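Local coordinates for probable sugar ABC transporter, sugar-binding protein (Streptococcus pneumoniae, PDB 2W7Y), which binds blood group A-trisaccharide as the solute-binding component of a probable sugar ABC transporter, presumably delivering the captured glycan for uptake, at residues K244-A258 against L404-V418. Numbering follows the deposited sequence.
Sequences KMVMKEIQANGSKNA and LTESAAENVDVDQKV
Met-247, a selenomethionine, enters segment 404-418 as a knob into a hole formed by Leu-404, Val-414, Lys-417 and Val-418. Its extended chain brings SE to 3.8 Å from Val-418 CG2, while CG passes Ser-407 OG, which is turned back to donate to Leu-404 O at 2.7 Å. Val-414 answers as a reciprocal knob among Lys-244, Met-247, Lys-248 and Gln-251, evidence of interdigitation although the axes of 244-252 and 414-418 lie 9.9 Å apart, inclined at 130°. Ala-408 CB packs 3.6 Å from both Ile-250 CG2 and Ala-258 CB.

Gln-251 grips the connecting loop. With CG anti to the backbone N (chi1 -158°), its NE2 donates to Val-412 O at 2.7 Å, in the amide plane and on a lone pair, and to Ala-409 O at 3.0 Å, tilted from that plane. Both amide hydrogens thus hold the type I turn 409-412.

The solvent side is looser: Asp-415, Ser-255 and Glu-410 are exposed. Lys-244 NZ meets the syn lone pair of Asp-415 OD1 at 3.0 Å in a salt bridge, and one water links Ser-255 OG to Glu-410 N, unlike the direct packing of buried Met-247 and Ala-408.

The contact joins helix 237-252 and the residues after it to helix 394-406, the two-turn connection and the start of 414-427; Val-246 and Ile-250 also touch helix 207-215, and Ile-250 reaches strand 199-201.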
ATOM      1  N   LYS A 244     -12.054   7.049 -16.801  1.00 23.27           N
ATOM      2  CA  LYS A 244     -13.381   6.724 -17.336  1.00 23.37           C
ATOM      3  C   LYS A 244     -13.736   5.233 -17.253  1.00 23.58           C
ATOM      4  O   LYS A 244     -14.857   4.881 -16.874  1.00 23.42           O
ATOM      5  CB  LYS A 244     -13.510   7.226 -18.779  1.00 23.30           C
ATOM      6  CG  LYS A 244     -14.910   7.102 -19.358  1.00 23.23           C
ATOM      7  CD  LYS A 244     -14.990   7.678 -20.759  1.00 23.54           C
ATOM      8  CE  LYS A 244     -16.313   7.327 -21.413  1.00 23.54           C
ATOM      9  NZ  LYS A 244     -16.447   7.917 -22.772  1.00 23.59           N
HETATM   10  N   MSE A 245     -12.783   4.377 -17.618  1.00 23.79           N
HETATM   11  CA  MSE A 245     -12.924   2.922 -17.517  1.00 24.36           C
HETATM   12  C   MSE A 245     -13.286   2.464 -16.107  1.00 23.84           C
HETATM   13  O   MSE A 245     -14.181   1.638 -15.927  1.00 23.79           O
HETATM   14  CB  MSE A 245     -11.619   2.238 -17.928  1.00 24.21           C
HETATM   15  CG  MSE A 245     -11.445   2.010 -19.412  1.00 24.93           C
HETATM   16 SE   MSE A 245      -9.545   1.924 -19.839  1.00 26.50          SE
HETATM   17  CE  MSE A 245      -9.563   0.550 -21.230  1.00 24.96           C
ATOM     18  N   VAL A 246     -12.575   3.009 -15.120  1.00 23.58           N
ATOM     19  CA  VAL A 246     -12.717   2.615 -13.714  1.00 23.42           C
ATOM     20  C   VAL A 246     -14.023   3.149 -13.109  1.00 23.40           C
ATOM     21  O   VAL A 246     -14.730   2.415 -12.419  1.00 23.34           O
ATOM     22  CB  VAL A 246     -11.475   3.045 -12.874  1.00 23.26           C
ATOM     23  CG1 VAL A 246     -11.639   2.687 -11.406  1.00 23.22           C
ATOM     24  CG2 VAL A 246     -10.216   2.397 -13.427  1.00 23.09           C
HETATM   25  N   MSE A 247     -14.336   4.414 -13.394  1.00 23.36           N
HETATM   26  CA  MSE A 247     -15.585   5.047 -12.960  1.00 23.54           C
HETATM   27  C   MSE A 247     -16.840   4.353 -13.490  1.00 23.41           C
HETATM   28  O   MSE A 247     -17.835   4.255 -12.781  1.00 23.55           O
HETATM   29  CB  MSE A 247     -15.609   6.522 -13.360  1.00 23.49           C
HETATM   30  CG  MSE A 247     -14.719   7.405 -12.512  1.00 23.73           C
HETATM   31 SE   MSE A 247     -14.735   9.251 -13.117  1.00 24.24          SE
HETATM   32  CE  MSE A 247     -13.823  10.060 -11.602  1.00 23.76           C
ATOM     33  N   LYS A 248     -16.788   3.891 -14.737  1.00 23.40           N
ATOM     34  CA  LYS A 248     -17.876   3.119 -15.340  1.00 23.29           C
ATOM     35  C   LYS A 248     -18.074   1.789 -14.618  1.00 23.27           C
ATOM     36  O   LYS A 248     -19.211   1.353 -14.399  1.00 23.09           O
ATOM     37  CB  LYS A 248     -17.597   2.862 -16.824  1.00 23.24           C
ATOM     38  CG  LYS A 248     -17.929   4.026 -17.744  1.00 23.31           C
ATOM     39  CD  LYS A 248     -17.360   3.808 -19.139  1.00 23.54           C
ATOM     40  CE  LYS A 248     -18.018   2.629 -19.853  1.00 23.78           C
ATOM     41  NZ  LYS A 248     -17.324   2.291 -21.131  1.00 23.82           N
ATOM     42  N   GLU A 249     -16.961   1.153 -14.256  1.00 23.20           N
ATOM     43  CA  GLU A 249     -16.983  -0.118 -13.536  1.00 23.28           C
ATOM     44  C   GLU A 249     -17.425   0.053 -12.082  1.00 23.25           C
ATOM     45  O   GLU A 249     -18.153  -0.783 -11.547  1.00 23.38           O
ATOM     46  CB  GLU A 249     -15.620  -0.814 -13.625  1.00 23.23           C
ATOM     47  CG  GLU A 249     -15.583  -2.237 -13.068  1.00 23.26           C
ATOM     48  CD  GLU A 249     -16.683  -3.143 -13.611  1.00 23.12           C
ATOM     49  OE1 GLU A 249     -17.069  -4.080 -12.887  1.00 23.55           O
ATOM     50  OE2 GLU A 249     -17.165  -2.932 -14.744  1.00 22.88           O
ATOM     51  N   ILE A 250     -16.991   1.145 -11.460  1.00 23.29           N
ATOM     52  CA  ILE A 250     -17.394   1.493 -10.097  1.00 23.19           C
ATOM     53  C   ILE A 250     -18.897   1.822 -10.018  1.00 23.33           C
ATOM     54  O   ILE A 250     -19.562   1.495  -9.026  1.00 23.27           O
ATOM     55  CB  ILE A 250     -16.522   2.661  -9.546  1.00 23.21           C
ATOM     56  CG1 ILE A 250     -15.286   2.143  -8.795  1.00 23.36           C
ATOM     57  CG2 ILE A 250     -17.307   3.533  -8.586  1.00 23.14           C
ATOM     58  CD1 ILE A 250     -14.428   1.108  -9.522  1.00 23.73           C
ATOM     59  N   GLN A 251     -19.423   2.452 -11.069  1.00 23.27           N
ATOM     60  CA  GLN A 251     -20.847   2.777 -11.145  1.00 23.22           C
ATOM     61  C   GLN A 251     -21.683   1.512 -11.362  1.00 23.07           C
ATOM     62  O   GLN A 251     -22.736   1.343 -10.747  1.00 22.99           O
ATOM     63  CB  GLN A 251     -21.105   3.803 -12.251  1.00 23.27           C
ATOM     64  CG  GLN A 251     -22.400   4.591 -12.082  1.00 23.50           C
ATOM     65  CD  GLN A 251     -22.518   5.731 -13.070  1.00 23.41           C
ATOM     66  OE1 GLN A 251     -22.555   5.516 -14.279  1.00 23.76           O
ATOM     67  NE2 GLN A 251     -22.582   6.953 -12.559  1.00 23.47           N
ATOM     68  N   ALA A 252     -21.188   0.625 -12.224  1.00 23.01           N
ATOM     69  CA  ALA A 252     -21.802  -0.680 -12.465  1.00 23.09           C
ATOM     70  C   ALA A 252     -21.728  -1.575 -11.227  1.00 23.12           C
ATOM     71  O   ALA A 252     -22.585  -2.437 -11.024  1.00 23.16           O
ATOM     72  CB  ALA A 252     -21.133  -1.366 -13.653  1.00 23.07           C
ATOM     73  N   ASN A 253     -20.701  -1.355 -10.409  1.00 23.08           N
ATOM     74  CA  ASN A 253     -20.498  -2.096  -9.164  1.00 23.19           C
ATOM     75  C   ASN A 253     -21.554  -1.778  -8.097  1.00 23.27           C
ATOM     76  O   ASN A 253     -21.767  -2.567  -7.173  1.00 23.34           O
ATOM     77  CB  ASN A 253     -19.086  -1.833  -8.624  1.00 23.10           C
ATOM     78  CG  ASN A 253     -18.692  -2.780  -7.505  1.00 22.94           C
ATOM     79  OD1 ASN A 253     -18.671  -3.998  -7.680  1.00 22.69           O
ATOM     80  ND2 ASN A 253     -18.369  -2.220  -6.346  1.00 23.05           N
ATOM     81  N   GLY A 254     -22.211  -0.627  -8.235  1.00 23.36           N
ATOM     82  CA  GLY A 254     -23.271  -0.213  -7.323  1.00 23.38           C
ATOM     83  C   GLY A 254     -22.822   0.819  -6.306  1.00 23.46           C
ATOM     84  O   GLY A 254     -21.756   0.680  -5.696  1.00 23.32           O
ATOM     85  N   SER A 255     -23.650   1.849  -6.121  1.00 23.50           N
ATOM     86  CA  SER A 255     -23.403   2.921  -5.147  1.00 23.56           C
ATOM     87  C   SER A 255     -23.384   2.406  -3.707  1.00 23.56           C
ATOM     88  O   SER A 255     -22.743   2.993  -2.831  1.00 23.57           O
ATOM     89  CB  SER A 255     -24.453   4.025  -5.294  1.00 23.62           C
ATOM     90  OG  SER A 255     -25.768   3.511  -5.151  1.00 23.69           O
ATOM     91  N   LYS A 256     -24.094   1.303  -3.484  1.00 23.56           N
ATOM     92  CA  LYS A 256     -24.170   0.629  -2.192  1.00 23.47           C
ATOM     93  C   LYS A 256     -22.813   0.063  -1.766  1.00 23.30           C
ATOM     94  O   LYS A 256     -22.554  -0.117  -0.578  1.00 23.23           O
ATOM     95  CB  LYS A 256     -25.192  -0.506  -2.291  1.00 23.59           C
ATOM     96  CG  LYS A 256     -25.733  -1.039  -0.970  1.00 23.86           C
ATOM     97  CD  LYS A 256     -26.304  -2.446  -1.148  1.00 24.04           C
ATOM     98  CE  LYS A 256     -27.514  -2.453  -2.076  1.00 24.66           C
ATOM     99  NZ  LYS A 256     -27.597  -3.715  -2.868  1.00 24.93           N
ATOM    100  N   ASN A 257     -21.947  -0.202  -2.740  1.00 23.22           N
ATOM    101  CA  ASN A 257     -20.692  -0.910  -2.483  1.00 23.20           C
ATOM    102  C   ASN A 257     -19.416  -0.057  -2.545  1.00 23.11           C
ATOM    103  O   ASN A 257     -18.316  -0.587  -2.706  1.00 22.94           O
ATOM    104  CB  ASN A 257     -20.593  -2.140  -3.396  1.00 23.17           C
ATOM    105  CG  ASN A 257     -21.807  -3.048  -3.279  1.00 23.19           C
ATOM    106  OD1 ASN A 257     -22.502  -3.303  -4.263  1.00 23.16           O
ATOM    107  ND2 ASN A 257     -22.081  -3.525  -2.066  1.00 23.11           N
ATOM    108  N   ALA A 258     -19.571   1.256  -2.386  1.00 23.18           N
ATOM    109  CA  ALA A 258     -18.439   2.187  -2.428  1.00 23.42           C
ATOM    110  C   ALA A 258     -18.227   2.975  -1.128  1.00 23.64           C
ATOM    111  O   ALA A 258     -17.407   3.897  -1.079  1.00 23.83           O
ATOM    112  CB  ALA A 258     -18.584   3.137  -3.608  1.00 23.33           C
ATOM    113  N   LEU A 404     -13.327   8.827  -7.454  1.00 23.40           N
ATOM    114  CA  LEU A 404     -13.756   7.472  -7.809  1.00 23.37           C
ATOM    115  C   LEU A 404     -14.925   7.006  -6.941  1.00 23.37           C
ATOM    116  O   LEU A 404     -15.828   6.330  -7.432  1.00 23.55           O
ATOM    117  CB  LEU A 404     -12.587   6.484  -7.732  1.00 23.25           C
ATOM    118  CG  LEU A 404     -11.429   6.686  -8.717  1.00 23.35           C
ATOM    119  CD1 LEU A 404     -10.261   5.786  -8.355  1.00 22.73           C
ATOM    120  CD2 LEU A 404     -11.856   6.468 -10.176  1.00 22.96           C
ATOM    121  N   THR A 405     -14.903   7.381  -5.662  1.00 23.23           N
ATOM    122  CA  THR A 405     -15.982   7.073  -4.718  1.00 23.18           C
ATOM    123  C   THR A 405     -17.282   7.793  -5.098  1.00 23.24           C
ATOM    124  O   THR A 405     -18.352   7.180  -5.141  1.00 23.42           O
ATOM    125  CB  THR A 405     -15.572   7.430  -3.259  1.00 23.24           C
ATOM    126  OG1 THR A 405     -14.324   6.804  -2.948  1.00 22.66           O
ATOM    127  CG2 THR A 405     -16.623   6.970  -2.255  1.00 23.10           C
ATOM    128  N   GLU A 406     -17.171   9.088  -5.386  1.00 23.19           N
ATOM    129  CA  GLU A 406     -18.298   9.909  -5.822  1.00 23.09           C
ATOM    130  C   GLU A 406     -18.955   9.409  -7.112  1.00 23.03           C
ATOM    131  O   GLU A 406     -20.164   9.582  -7.303  1.00 23.08           O
ATOM    132  CB  GLU A 406     -17.852  11.362  -5.994  1.00 23.17           C
ATOM    133  CG  GLU A 406     -17.602  12.102  -4.681  1.00 23.47           C
ATOM    134  CD  GLU A 406     -16.643  13.285  -4.822  1.00 23.76           C
ATOM    135  OE1 GLU A 406     -16.338  13.699  -5.963  1.00 23.46           O
ATOM    136  OE2 GLU A 406     -16.191  13.803  -3.780  1.00 24.09           O
ATOM    137  N   SER A 407     -18.161   8.794  -7.985  1.00 22.97           N
ATOM    138  CA  SER A 407     -18.641   8.318  -9.290  1.00 22.90           C
ATOM    139  C   SER A 407     -19.548   7.081  -9.210  1.00 22.83           C
ATOM    140  O   SER A 407     -20.201   6.724 -10.192  1.00 22.91           O
ATOM    141  CB  SER A 407     -17.461   8.065 -10.239  1.00 22.83           C
ATOM    142  OG  SER A 407     -16.742   6.895  -9.892  1.00 22.91           O
ATOM    143  N   ALA A 408     -19.583   6.438  -8.043  1.00 22.84           N
ATOM    144  CA  ALA A 408     -20.440   5.277  -7.803  1.00 22.82           C
ATOM    145  C   ALA A 408     -21.912   5.651  -7.760  1.00 22.94           C
ATOM    146  O   ALA A 408     -22.774   4.806  -8.021  1.00 23.01           O
ATOM    147  CB  ALA A 408     -20.044   4.581  -6.521  1.00 22.73           C
ATOM    148  N   ALA A 409     -22.193   6.910  -7.415  1.00 23.00           N
ATOM    149  CA  ALA A 409     -23.562   7.434  -7.401  1.00 23.13           C
ATOM    150  C   ALA A 409     -24.227   7.237  -8.762  1.00 23.07           C
ATOM    151  O   ALA A 409     -23.629   7.522  -9.806  1.00 22.98           O
ATOM    152  CB  ALA A 409     -23.576   8.901  -6.990  1.00 23.07           C
ATOM    153  N   GLU A 410     -25.458   6.736  -8.727  1.00 23.09           N
ATOM    154  CA  GLU A 410     -26.177   6.290  -9.924  1.00 23.36           C
ATOM    155  C   GLU A 410     -26.569   7.441 -10.863  1.00 23.28           C
ATOM    156  O   GLU A 410     -26.871   7.216 -12.034  1.00 23.31           O
ATOM    157  CB  GLU A 410     -27.416   5.490  -9.501  1.00 23.44           C
ATOM    158  CG  GLU A 410     -27.743   4.282 -10.375  1.00 23.91           C
ATOM    159  CD  GLU A 410     -28.916   3.458  -9.836  1.00 24.84           C
ATOM    160  OE1 GLU A 410     -29.547   3.876  -8.835  1.00 25.26           O
ATOM    161  OE2 GLU A 410     -29.215   2.386 -10.416  1.00 24.65           O
ATOM    162  N   ASN A 411     -26.541   8.666 -10.338  1.00 23.33           N
ATOM    163  CA  ASN A 411     -26.974   9.868 -11.058  1.00 23.32           C
ATOM    164  C   ASN A 411     -25.822  10.708 -11.622  1.00 23.31           C
ATOM    165  O   ASN A 411     -26.034  11.808 -12.136  1.00 23.33           O
ATOM    166  CB  ASN A 411     -27.852  10.727 -10.141  1.00 23.35           C
ATOM    167  CG  ASN A 411     -27.157  11.084  -8.841  1.00 23.56           C
ATOM    168  OD1 ASN A 411     -26.324  11.991  -8.793  1.00 23.63           O
ATOM    169  ND2 ASN A 411     -27.493  10.365  -7.774  1.00 24.00           N
ATOM    170  N   VAL A 412     -24.605  10.187 -11.527  1.00 23.28           N
ATOM    171  CA  VAL A 412     -23.427  10.905 -11.988  1.00 23.30           C
ATOM    172  C   VAL A 412     -23.110  10.491 -13.420  1.00 23.32           C
ATOM    173  O   VAL A 412     -23.027   9.299 -13.727  1.00 23.38           O
ATOM    174  CB  VAL A 412     -22.205  10.662 -11.053  1.00 23.30           C
ATOM    175  CG1 VAL A 412     -20.949  11.322 -11.602  1.00 23.56           C
ATOM    176  CG2 VAL A 412     -22.487  11.186  -9.660  1.00 23.23           C
ATOM    177  N   ASP A 413     -22.963  11.483 -14.294  1.00 23.30           N
ATOM    178  CA  ASP A 413     -22.510  11.251 -15.662  1.00 23.41           C
ATOM    179  C   ASP A 413     -20.994  11.078 -15.648  1.00 23.41           C
ATOM    180  O   ASP A 413     -20.272  11.947 -15.150  1.00 23.40           O
ATOM    181  CB  ASP A 413     -22.912  12.417 -16.569  1.00 23.41           C
ATOM    182  CG  ASP A 413     -22.412  12.252 -17.992  1.00 23.48           C
ATOM    183  OD1 ASP A 413     -22.930  11.378 -18.717  1.00 23.95           O
ATOM    184  OD2 ASP A 413     -21.504  13.006 -18.392  1.00 23.69           O
ATOM    185  N   VAL A 414     -20.525   9.952 -16.190  1.00 23.37           N
ATOM    186  CA  VAL A 414     -19.095   9.602 -16.171  1.00 23.42           C
ATOM    187  C   VAL A 414     -18.228  10.603 -16.945  1.00 23.39           C
ATOM    188  O   VAL A 414     -17.189  11.035 -16.448  1.00 23.39           O
ATOM    189  CB  VAL A 414     -18.838   8.148 -16.679  1.00 23.41           C
ATOM    190  CG1 VAL A 414     -17.348   7.827 -16.692  1.00 23.31           C
ATOM    191  CG2 VAL A 414     -19.579   7.135 -15.815  1.00 23.27           C
ATOM    192  N   ASP A 415     -18.669  10.971 -18.147  1.00 23.36           N
ATOM    193  CA  ASP A 415     -17.927  11.896 -19.008  1.00 23.39           C
ATOM    194  C   ASP A 415     -17.579  13.224 -18.332  1.00 23.36           C
ATOM    195  O   ASP A 415     -16.415  13.633 -18.322  1.00 23.29           O
ATOM    196  CB  ASP A 415     -18.688  12.151 -20.314  1.00 23.42           C
ATOM    197  CG  ASP A 415     -18.442  11.074 -21.360  1.00 23.50           C
ATOM    198  OD1 ASP A 415     -17.431  10.348 -21.257  1.00 23.66           O
ATOM    199  OD2 ASP A 415     -19.259  10.959 -22.297  1.00 23.84           O
ATOM    200  N   GLN A 416     -18.585  13.884 -17.763  1.00 23.30           N
ATOM    201  CA  GLN A 416     -18.376  15.177 -17.116  1.00 23.28           C
ATOM    202  C   GLN A 416     -17.765  15.050 -15.722  1.00 23.22           C
ATOM    203  O   GLN A 416     -17.196  16.013 -15.204  1.00 23.27           O
ATOM    204  CB  GLN A 416     -19.665  16.017 -17.098  1.00 23.44           C
ATOM    205  CG  GLN A 416     -20.828  15.397 -16.341  1.00 23.58           C
ATOM    206  CD  GLN A 416     -22.123  16.182 -16.487  1.00 23.87           C
ATOM    207  OE1 GLN A 416     -22.638  16.700 -15.529  1.00 23.95           O
ATOM    208  NE2 GLN A 416     -22.624  16.257 -17.677  1.00 23.80           N
ATOM    209  N   LYS A 417     -17.881  13.865 -15.123  1.00 23.10           N
ATOM    210  CA  LYS A 417     -17.175  13.559 -13.880  1.00 22.96           C
ATOM    211  C   LYS A 417     -15.670  13.431 -14.121  1.00 22.93           C
ATOM    212  O   LYS A 417     -14.872  13.946 -13.332  1.00 22.79           O
ATOM    213  CB  LYS A 417     -17.720  12.289 -13.220  1.00 22.94           C
ATOM    214  CG  LYS A 417     -17.153  12.015 -11.825  1.00 22.93           C
ATOM    215  CD  LYS A 417     -17.573  13.081 -10.822  1.00 22.82           C
ATOM    216  CE  LYS A 417     -16.882  12.892  -9.487  1.00 23.30           C
ATOM    217  NZ  LYS A 417     -17.389  13.864  -8.477  1.00 23.26           N
ATOM    218  N   VAL A 418     -15.298  12.747 -15.205  1.00 22.82           N
ATOM    219  CA  VAL A 418     -13.900  12.642 -15.624  1.00 22.99           C
ATOM    220  C   VAL A 418     -13.310  14.044 -15.815  1.00 23.14           C
ATOM    221  O   VAL A 418     -12.232  14.345 -15.290  1.00 23.12           O
ATOM    222  CB  VAL A 418     -13.741  11.796 -16.924  1.00 22.94           C
ATOM    223  CG1 VAL A 418     -12.384  12.032 -17.580  1.00 22.90           C
ATOM    224  CG2 VAL A 418     -13.934  10.320 -16.632  1.00 22.87           C
TER
HETATM  225  O   HOH W   1     -26.983   6.293  -6.106  1.00 23.46           O